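Local coordinates for fucolectin-related protein (Streptococcus pneumoniae, PDB 2WMF) that probably hydrolyses host blood-group carbohydrate antigens as the catalytic module of a family 98 glycoside hydrolase, at residues F528-L533 and T568-H573; L480-R485 and N574-M579; N441-V446 and S459-P464. All coordinates share one frame; numbering follows the deposited sequence.

Interaction 1: residues F528-L533 and T568-H573; sequences FRTTTL and TITVNH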
loop_
_atom_site.group_PDB
_atom_site.type_symbol
_atom_site.label_atom_id
_atom_site.label_comp_id
_atom_site.label_asym_id
_atom_site.label_seq_id
_atom_site.Cartn_x
_atom_site.Cartn_y
_atom_site.Cartn_z
ATOM N N PHE A 528 -14.103 -20.684 -7.819
ATOM C CA PHE A 528 -14.780 -19.814 -6.849
ATOM C C PHE A 528 -14.514 -20.326 -5.424
ATOM O O PHE A 528 -14.335 -21.519 -5.186
ATOM C CB PHE A 528 -16.282 -19.746 -7.075
ATOM C CG PHE A 528 -16.708 -19.113 -8.387
ATOM C CD1 PHE A 528 -15.813 -18.512 -9.264
ATOM C CD2 PHE A 528 -18.085 -19.059 -8.697
ATOM C CE1 PHE A 528 -16.254 -17.951 -10.472
ATOM C CE2 PHE A 528 -18.527 -18.461 -9.880
ATOM C CZ PHE A 528 -17.617 -17.888 -10.761
ATOM N N ARG A 529 -14.561 -19.403 -4.461
ATOM C CA ARG A 529 -14.399 -19.687 -3.034
ATOM C C ARG A 529 -15.587 -18.991 -2.342
ATOM O O ARG A 529 -16.065 -17.968 -2.809
ATOM C CB ARG A 529 -13.062 -19.100 -2.482
ATOM C CG ARG A 529 -11.886 -19.456 -3.333
ATOM C CD ARG A 529 -10.562 -19.213 -2.642
ATOM N NE ARG A 529 -10.248 -17.875 -2.139
ATOM C CZ ARG A 529 -9.893 -16.822 -2.892
ATOM N NH1 ARG A 529 -9.502 -15.707 -2.301
ATOM N NH2 ARG A 529 -9.969 -16.843 -4.225
ATOM N N THR A 530 -15.995 -19.513 -1.197
ATOM C CA THR A 530 -17.221 -19.071 -0.550
ATOM C C THR A 530 -16.971 -18.125 0.649
ATOM O O THR A 530 -16.171 -18.425 1.562
ATOM C CB THR A 530 -18.017 -20.275 -0.025
ATOM O OG1 THR A 530 -18.299 -21.146 -1.135
ATOM C CG2 THR A 530 -19.345 -19.789 0.589
ATOM N N THR A 531 -17.659 -16.985 0.637
ATOM C CA THR A 531 -17.726 -16.043 1.730
ATOM C C THR A 531 -19.159 -16.115 2.215
ATOM O O THR A 531 -20.079 -15.980 1.426
ATOM C CB THR A 531 -17.433 -14.598 1.273
ATOM O OG1 THR A 531 -16.140 -14.532 0.677
ATOM C CG2 THR A 531 -17.518 -13.640 2.464
ATOM N N THR A 532 -19.328 -16.380 3.513
ATOM C CA THR A 532 -20.675 -16.518 4.089
ATOM C C THR A 532 -20.894 -15.303 4.993
ATOM O O THR A 532 -20.084 -15.036 5.921
ATOM C CB THR A 532 -20.807 -17.808 4.894
ATOM O OG1 THR A 532 -20.467 -18.927 4.060
ATOM C CG2 THR A 532 -22.243 -17.940 5.457
ATOM N N LEU A 533 -21.984 -14.585 4.725
ATOM C CA LEU A 533 -22.337 -13.365 5.458
ATOM C C LEU A 533 -23.668 -13.604 6.189
ATOM O O LEU A 533 -24.651 -14.004 5.561
ATOM C CB LEU A 533 -22.486 -12.222 4.460
ATOM C CG LEU A 533 -22.962 -10.898 5.035
ATOM C CD1 LEU A 533 -21.994 -10.429 6.072
ATOM C CD2 LEU A 533 -23.183 -9.867 3.860
ATOM N N THR A 568 -28.960 -14.925 5.858
ATOM C CA THR A 568 -27.636 -15.418 5.455
ATOM C C THR A 568 -27.525 -15.341 3.929
ATOM O O THR A 568 -28.440 -15.758 3.194
ATOM C CB THR A 568 -27.393 -16.878 5.876
ATOM O OG1 THR A 568 -27.612 -17.028 7.275
ATOM C CG2 THR A 568 -25.937 -17.357 5.523
ATOM N N ILE A 569 -26.431 -14.760 3.453
ATOM C CA ILE A 569 -26.092 -14.841 2.037
ATOM C C ILE A 569 -24.754 -15.563 1.893
ATOM O O ILE A 569 -23.756 -15.207 2.536
ATOM C CB ILE A 569 -26.116 -13.461 1.288
ATOM C CG1 ILE A 569 -25.915 -13.713 -0.212
ATOM C CG2 ILE A 569 -25.118 -12.532 1.867
ATOM C CD1 ILE A 569 -26.267 -12.569 -1.078
ATOM N N THR A 570 -24.765 -16.611 1.063
ATOM C CA THR A 570 -23.593 -17.448 0.791
ATOM C C THR A 570 -23.150 -17.058 -0.593
ATOM O O THR A 570 -23.878 -17.281 -1.539
ATOM C CB THR A 570 -24.010 -18.928 0.855
ATOM O OG1 THR A 570 -24.527 -19.141 2.165
ATOM C CG2 THR A 570 -22.815 -19.811 0.646
ATOM N N VAL A 571 -21.973 -16.430 -0.696
ATOM C CA VAL A 571 -21.490 -15.885 -1.966
ATOM C C VAL A 571 -20.320 -16.751 -2.429
ATOM O O VAL A 571 -19.330 -16.861 -1.732
ATOM C CB VAL A 571 -21.023 -14.409 -1.841
ATOM C CG1 VAL A 571 -20.593 -13.870 -3.189
ATOM C CG2 VAL A 571 -22.159 -13.543 -1.226
ATOM N N ASN A 572 -20.417 -17.350 -3.606
ATOM C CA ASN A 572 -19.292 -18.110 -4.209
ATOM C C ASN A 572 -18.694 -17.237 -5.300
ATOM O O ASN A 572 -19.394 -16.844 -6.240
ATOM C CB ASN A 572 -19.808 -19.399 -4.836
ATOM C CG ASN A 572 -20.867 -20.028 -4.010
ATOM O OD1 ASN A 572 -22.075 -20.013 -4.384
ATOM N ND2 ASN A 572 -20.484 -20.496 -2.836
ATOM N N HIS A 573 -17.428 -16.866 -5.157
ATOM C CA HIS A 573 -16.891 -15.812 -6.013
ATOM C C HIS A 573 -15.389 -15.964 -6.230
ATOM O O HIS A 573 -14.730 -16.599 -5.443
ATOM C CB HIS A 573 -17.305 -14.416 -5.512
ATOM C CG HIS A 573 -16.749 -13.976 -4.182
ATOM N ND1 HIS A 573 -16.998 -14.607 -2.974
ATOM C CD2 HIS A 573 -16.040 -12.860 -3.878
ATOM C CE1 HIS A 573 -16.461 -13.880 -1.994
ATOM N NE2 HIS A 573 -15.840 -12.843 -2.520
#

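Interaction 2: residues L480-R485 and N574-M579; sequences LLNNYR and NGMVEM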
loop_
_atom_site.group_PDB
_atom_site.type_symbol
_atom_site.label_atom_id
_atom_site.label_comp_id
_atom_site.label_asym_id
_atom_site.label_seq_id
_atom_site.Cartn_x
_atom_site.Cartn_y
_atom_site.Cartn_z
ATOM N N LEU A 480 -18.959 -4.536 0.636
ATOM C CA LEU A 480 -18.008 -4.843 -0.416
ATOM C C LEU A 480 -17.211 -6.107 -0.006
ATOM O O LEU A 480 -16.702 -6.186 1.122
ATOM C CB LEU A 480 -17.029 -3.660 -0.623
ATOM C CG LEU A 480 -15.844 -3.837 -1.553
ATOM C CD1 LEU A 480 -16.360 -4.088 -2.981
ATOM C CD2 LEU A 480 -14.935 -2.624 -1.528
ATOM N N LEU A 481 -17.204 -7.102 -0.905
ATOM C CA LEU A 481 -16.386 -8.317 -0.761
ATOM C C LEU A 481 -15.436 -8.375 -1.933
ATOM O O LEU A 481 -15.819 -8.103 -3.098
ATOM C CB LEU A 481 -17.255 -9.580 -0.762
ATOM C CG LEU A 481 -18.456 -9.692 0.184
ATOM C CD1 LEU A 481 -19.271 -11.033 -0.086
ATOM C CD2 LEU A 481 -18.036 -9.497 1.657
ATOM N N ASN A 482 -14.189 -8.765 -1.667
ATOM C CA ASN A 482 -13.348 -9.068 -2.809
ATOM C C ASN A 482 -12.341 -10.145 -2.421
ATOM O O ASN A 482 -11.614 -10.002 -1.420
ATOM C CB ASN A 482 -12.649 -7.794 -3.336
ATOM C CG ASN A 482 -12.123 -7.949 -4.761
ATOM O OD1 ASN A 482 -11.532 -8.988 -5.088
ATOM N ND2 ASN A 482 -12.262 -6.900 -5.608
ATOM N N ASN A 483 -12.321 -11.236 -3.190
ATOM C CA ASN A 483 -11.365 -12.294 -2.948
ATOM C C ASN A 483 -10.530 -12.663 -4.177
ATOM O O ASN A 483 -10.013 -13.782 -4.268
ATOM C CB ASN A 483 -12.107 -13.532 -2.382
ATOM C CG ASN A 483 -12.975 -14.217 -3.425
ATOM O OD1 ASN A 483 -13.114 -13.744 -4.567
ATOM N ND2 ASN A 483 -13.556 -15.333 -3.040
ATOM N N TYR A 484 -10.342 -11.724 -5.099
ATOM C CA TYR A 484 -9.776 -12.061 -6.424
ATOM C C TYR A 484 -8.380 -12.689 -6.260
ATOM O O TYR A 484 -7.483 -12.085 -5.636
ATOM C CB TYR A 484 -9.653 -10.817 -7.319
ATOM C CG TYR A 484 -9.334 -11.178 -8.784
ATOM C CD1 TYR A 484 -10.229 -11.898 -9.555
ATOM C CD2 TYR A 484 -8.128 -10.826 -9.356
ATOM C CE1 TYR A 484 -9.934 -12.274 -10.823
ATOM C CE2 TYR A 484 -7.823 -11.186 -10.675
ATOM C CZ TYR A 484 -8.749 -11.884 -11.417
ATOM O OH TYR A 484 -8.468 -12.273 -12.716
ATOM N N ARG A 485 -8.204 -13.916 -6.751
ATOM C CA ARG A 485 -6.904 -14.549 -6.758
ATOM C C ARG A 485 -6.897 -15.499 -7.940
ATOM O O ARG A 485 -7.646 -16.468 -7.935
ATOM C CB ARG A 485 -6.625 -15.316 -5.457
ATOM C CG ARG A 485 -5.211 -15.932 -5.426
ATOM C CD ARG A 485 -4.956 -16.788 -4.213
ATOM N NE ARG A 485 -5.621 -18.081 -4.340
ATOM C CZ ARG A 485 -6.375 -18.653 -3.418
ATOM N NH1 ARG A 485 -6.530 -18.101 -2.214
ATOM N NH2 ARG A 485 -6.968 -19.825 -3.694
ATOM N N ASN A 574 -14.906 -15.354 -7.312
ATOM C CA ASN A 574 -13.477 -15.078 -7.470
ATOM C C ASN A 574 -13.394 -13.695 -8.059
ATOM O O ASN A 574 -13.470 -13.508 -9.261
ATOM C CB ASN A 574 -12.771 -16.120 -8.327
ATOM C CG ASN A 574 -11.246 -15.999 -8.246
ATOM O OD1 ASN A 574 -10.749 -14.999 -7.773
ATOM N ND2 ASN A 574 -10.511 -17.041 -8.667
ATOM N N GLY A 575 -13.360 -12.705 -7.170
ATOM C CA GLY A 575 -13.481 -11.314 -7.590
ATOM C C GLY A 575 -14.332 -10.511 -6.622
ATOM O O GLY A 575 -14.541 -10.896 -5.449
ATOM N N MET A 576 -14.799 -9.371 -7.142
ATOM C CA MET A 576 -15.578 -8.388 -6.396
ATOM C C MET A 576 -17.081 -8.756 -6.383
ATOM O O MET A 576 -17.642 -9.151 -7.421
ATOM C CB MET A 576 -15.402 -7.007 -7.048
ATOM C CG MET A 576 -15.978 -5.873 -6.191
ATOM S SD MET A 576 -15.758 -4.258 -6.998
ATOM C CE MET A 576 -15.314 -2.958 -5.826
ATOM N N VAL A 577 -17.718 -8.547 -5.220
ATOM C CA VAL A 577 -19.181 -8.606 -5.081
ATOM C C VAL A 577 -19.556 -7.423 -4.185
ATOM O O VAL A 577 -18.897 -7.168 -3.171
ATOM C CB VAL A 577 -19.685 -9.978 -4.486
ATOM C CG1 VAL A 577 -21.211 -10.008 -4.285
ATOM C CG2 VAL A 577 -19.237 -11.107 -5.373
ATOM N N GLU A 578 -20.596 -6.681 -4.573
ATOM C CA GLU A 578 -21.086 -5.533 -3.795
ATOM C C GLU A 578 -22.582 -5.710 -3.537
ATOM O O GLU A 578 -23.295 -6.188 -4.403
ATOM C CB GLU A 578 -20.915 -4.233 -4.591
ATOM C CG GLU A 578 -19.505 -3.851 -4.903
ATOM C CD GLU A 578 -19.359 -2.471 -5.512
ATOM O OE1 GLU A 578 -19.432 -2.377 -6.780
ATOM O OE2 GLU A 578 -19.155 -1.499 -4.719
ATOM N N MET A 579 -23.037 -5.312 -2.352
ATOM C CA MET A 579 -24.461 -5.429 -1.973
ATOM C C MET A 579 -24.909 -4.219 -1.208
ATOM O O MET A 579 -24.122 -3.644 -0.493
ATOM C CB MET A 579 -24.654 -6.547 -0.960
ATOM C CG MET A 579 -24.307 -7.858 -1.400
ATOM S SD MET A 579 -24.390 -8.932 0.053
ATOM C CE MET A 579 -22.989 -9.878 -0.518
#

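Interaction 3: residues N441-V446 and S459-P464; sequences NKNQQV and SLDLTP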
loop_
_atom_site.group_PDB
_atom_site.type_symbol
_atom_site.label_atom_id
_atom_site.label_comp_id
_atom_site.label_asym_id
_atom_site.label_seq_id
_atom_site.Cartn_x
_atom_site.Cartn_y
_atom_site.Cartn_z
ATOM N N ASN A 441 -3.655 -22.063 3.955
ATOM C CA ASN A 441 -4.976 -22.159 3.432
ATOM C C ASN A 441 -6.008 -22.522 4.496
ATOM O O ASN A 441 -6.488 -23.657 4.563
ATOM C CB ASN A 441 -5.011 -23.157 2.240
ATOM C CG ASN A 441 -6.330 -23.107 1.496
ATOM O OD1 ASN A 441 -7.136 -22.184 1.700
ATOM N ND2 ASN A 441 -6.540 -24.073 0.608
ATOM N N LYS A 442 -6.354 -21.538 5.334
ATOM C CA LYS A 442 -7.256 -21.724 6.467
ATOM C C LYS A 442 -8.205 -20.536 6.581
ATOM O O LYS A 442 -7.785 -19.399 6.453
ATOM C CB LYS A 442 -6.501 -21.925 7.796
ATOM C CG LYS A 442 -5.689 -23.231 7.847
ATOM C CD LYS A 442 -6.543 -24.506 8.015
ATOM C CE LYS A 442 -5.772 -25.751 7.604
ATOM N NZ LYS A 442 -6.653 -26.979 7.695
ATOM N N ASN A 443 -9.472 -20.829 6.768
ATOM C CA ASN A 443 -10.494 -19.782 6.898
ATOM C C ASN A 443 -10.460 -19.126 8.258
ATOM O O ASN A 443 -10.000 -19.714 9.231
ATOM C CB ASN A 443 -11.905 -20.357 6.719
ATOM C CG ASN A 443 -12.273 -20.622 5.261
ATOM O OD1 ASN A 443 -11.409 -20.855 4.410
ATOM N ND2 ASN A 443 -13.596 -20.533 4.961
ATOM N N GLN A 444 -10.946 -17.878 8.309
ATOM C CA GLN A 444 -11.132 -17.154 9.558
ATOM C C GLN A 444 -12.549 -16.618 9.625
ATOM O O GLN A 444 -13.187 -16.351 8.596
ATOM C CB GLN A 444 -10.090 -16.050 9.723
ATOM C CG GLN A 444 -8.665 -16.573 9.805
ATOM C CD GLN A 444 -7.597 -15.461 9.861
ATOM O OE1 GLN A 444 -7.874 -14.310 9.515
ATOM N NE2 GLN A 444 -6.364 -15.823 10.246
ATOM N N GLN A 445 -12.992 -16.402 10.858
ATOM C CA GLN A 445 -14.331 -15.915 11.119
ATOM C C GLN A 445 -14.268 -14.679 12.009
ATOM O O GLN A 445 -13.388 -14.552 12.860
ATOM C CB GLN A 445 -15.197 -16.995 11.789
ATOM C CG GLN A 445 -15.330 -18.283 10.993
ATOM C CD GLN A 445 -14.097 -19.178 11.035
ATOM O OE1 GLN A 445 -13.503 -19.378 12.093
ATOM N NE2 GLN A 445 -13.747 -19.781 9.875
ATOM N N VAL A 446 -15.222 -13.766 11.766
ATOM C CA VAL A 446 -15.464 -12.663 12.647
ATOM C C VAL A 446 -16.948 -12.566 12.927
ATOM O O VAL A 446 -17.782 -12.849 12.061
ATOM C CB VAL A 446 -14.911 -11.319 12.086
ATOM C CG1 VAL A 446 -13.356 -11.382 11.924
ATOM C CG2 VAL A 446 -15.553 -10.863 10.792
ATOM N N SER A 459 -21.826 -11.502 10.931
ATOM C CA SER A 459 -20.692 -12.412 10.885
ATOM C C SER A 459 -20.204 -12.713 9.463
ATOM O O SER A 459 -20.967 -12.701 8.502
ATOM C CB SER A 459 -21.137 -13.724 11.538
ATOM O OG SER A 459 -21.414 -13.495 12.918
ATOM N N LEU A 460 -18.911 -13.064 9.361
ATOM C CA LEU A 460 -18.300 -13.452 8.093
ATOM C C LEU A 460 -17.402 -14.675 8.294
ATOM O O LEU A 460 -16.653 -14.759 9.308
ATOM C CB LEU A 460 -17.439 -12.315 7.479
ATOM C CG LEU A 460 -18.217 -11.134 6.909
ATOM C CD1 LEU A 460 -17.306 -9.909 6.779
ATOM C CD2 LEU A 460 -18.695 -11.558 5.515
ATOM N N ASP A 461 -17.472 -15.584 7.320
ATOM C CA ASP A 461 -16.536 -16.687 7.168
ATOM C C ASP A 461 -15.799 -16.389 5.884
ATOM O O ASP A 461 -16.418 -16.250 4.813
ATOM C CB ASP A 461 -17.258 -18.039 7.144
ATOM C CG ASP A 461 -16.316 -19.227 7.098
ATOM O OD1 ASP A 461 -15.141 -19.108 7.434
ATOM O OD2 ASP A 461 -16.806 -20.328 6.718
ATOM N N LEU A 462 -14.461 -16.280 6.030
ATOM C CA LEU A 462 -13.596 -15.736 4.998
ATOM C C LEU A 462 -12.475 -16.722 4.651
ATOM O O LEU A 462 -11.737 -17.130 5.513
ATOM C CB LEU A 462 -12.891 -14.481 5.477
ATOM C CG LEU A 462 -13.751 -13.368 6.054
ATOM C CD1 LEU A 462 -13.012 -12.570 7.160
ATOM C CD2 LEU A 462 -14.243 -12.525 4.889
ATOM N N THR A 463 -12.356 -17.065 3.384
ATOM C CA THR A 463 -11.214 -17.832 2.940
ATOM C C THR A 463 -10.000 -16.923 2.855
ATOM O O THR A 463 -10.137 -15.685 2.832
ATOM C CB THR A 463 -11.440 -18.522 1.573
ATOM O OG1 THR A 463 -11.458 -17.546 0.511
ATOM C CG2 THR A 463 -12.718 -19.380 1.540
ATOM N N PRO A 464 -8.794 -17.513 2.791
ATOM C CA PRO A 464 -7.648 -16.666 2.576
ATOM C C PRO A 464 -7.756 -15.730 1.370
ATOM O O PRO A 464 -8.368 -16.064 0.368
ATOM C CB PRO A 464 -6.490 -17.661 2.417
ATOM C CG PRO A 464 -6.912 -18.874 3.253
ATOM C CD PRO A 464 -8.417 -18.940 3.024
#

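Interaction 1: residues F528-L533 and T568-H573
Arg529 and His573 open a ladder of six backbone hydrogen bonds between strands 529-533 and 568-573, which run antiparallel at 156°. Three hydrogen-bonded pairs, Arg529 with His573, Thr531 with Val571 and Leu533 with Ile569, each exchange two bonds; Thr531 N reaches Val571 O at 2.9 Å. Close CA-H...O contacts fill the spaces between them, as where Thr530 CA lies 3.3 Å from Val571 O. Among side chains, one polar bond crosses: Asn572 ND2 donates to Thr530 OG1 at 2.8 Å, with the hydroxyl lying in the amide plane but the N-H bent to 140°. The amide's other end, OD1, is taken by Thr555 on the next strand, so both ends of the group are fixed. These two strands are inner members of a six-stranded antiparallel sheet in the C-terminal part of the protein. Its one face carries Thr530, Thr532, Thr570 and Asn572, a polar row at least partly exposed; the other turns Thr531, Leu533, Ile569 and Val571 onto strands 477-482 and 576-580 of a second sheet. Methyl contacts join the threonines obliquely: with OG1 beside its own backbone N (chi1 -58°), Thr530 sends CG2 against Thr570 CG2, a tight 3.5 Å. On the buried face Leu533 CB rests on Ile569 CG2 at 3.7 Å. At the end of the ladder the Phe528 ring lies with one face over His573 CA, while its CD2 comes within 3.6 Å of Asn572 O.

Interaction 2: residues L480-R485 and N574-M579
Asn574 holds CG anti to its backbone nitrogen (chi1 -168°), which brings its amide alongside the backbone of Arg485; Asn483 turns the other way (chi1 71°), CG wedged between its N and carbonyl carbon, to face Gly575. The Asn574 amide thus uses both ends on one residue: OD1 accepts from Arg485 N at 2.9 Å, in plane on a lone pair, and ND2 donates to Arg485 O at 3.0 Å from above that carbonyl's plane. Asn483 N still bonds to Gly575 O at 3.2 Å, and Asn483 OD1 takes the return bond from Gly575 N almost head-on at 2.8 Å, while its ND2 binds His573 O. Gly575 CA sits at the edge of the Tyr484 ring, whose hydroxyl is bonded to Asp525. Further along, Leu481 and Val577 exchange two backbone bonds. On the face toward helix 307-322, Leu480 CD1 presses on Met576 CE, tightly at 3.2 Å; on the other, Leu481 CD1 meets Met579 CE at 3.9 Å. Asn482 OD1 accepts from Tyr484 N at 3.0 Å, closing an Asx turn. Two central antiparallel strands of a sheet meet here, 477-482 stopping as 576-580 starts, and the Asn574 amide alone extends their pairing to Arg485.

Interaction 3: residues N441-V446 and S459-P464
Asp461 OD1 is gripped by two side-chain amides, Gln445 NE2 at 2.9 Å and Asn443 ND2 at 3.2 Å. The three residues belong to a beta hairpin of strands 444-449 and 457-462 and the turn into it, within a six-stranded antiparallel sheet of the C-terminal region. The amides arrive from opposite faces of the carboxylate, each well out of its plane, and the Gln445 bond is almost straight at 176°. Asp461 reaches the pair with CG anti to its backbone N (chi1 -175°), whereas Gln445 bends at chi2 (76°) to fold its amide back over the acid. Two neutral donors on one oxygen probably favour the charged form and help to hold the carboxylate's rotation. Along the backbone, Gln444 with Leu462 and Val446 with Leu460 form hydrogen-bonded pairs of two bonds each; Leu462 N to Gln444 O measures 2.9 Å. Val446 and Leu460 lie side by side on the buried face, pointing the same way, with Val446 CG2 to Leu460 CB 4.1 Å, and Leu460 and Leu462 continue onto Ile433 of the facing sheet. Where strand 457-462 ends and 444-449 begins, Asn443 runs alongside Thr463, its OD1 3.5 Å from Thr463 CG2. Beyond it the Pro464 ring turns toward the other segment, crossing Asn441 at about a right angle and setting Pro464 CG 3.4 Å from Lys442 O.

In the fold
Interactions 1 and 3 belong to the same six-stranded antiparallel sheet, where strands 457-462 and 529-536 are neighbours; interaction 2 lies in a second such sheet packed against it, giving a two-layered beta domain beside the eight-stranded parallel barrel. Along the chain interaction 3 closes first, and interaction 1 is then nested within the loop that interaction 2 closes, strands 566-573 and 576-580 being consecutive. The centres of interactions 1 and 2 lie about 10 Å apart, those of interactions 1 and 3 about 11 Å, and those of interactions 2 and 3 about 14 Å. Arg529 links all three, probably bonding Asn483 O, Pro464 O and Thr463 OG1, and so ties the two sheets together at one end.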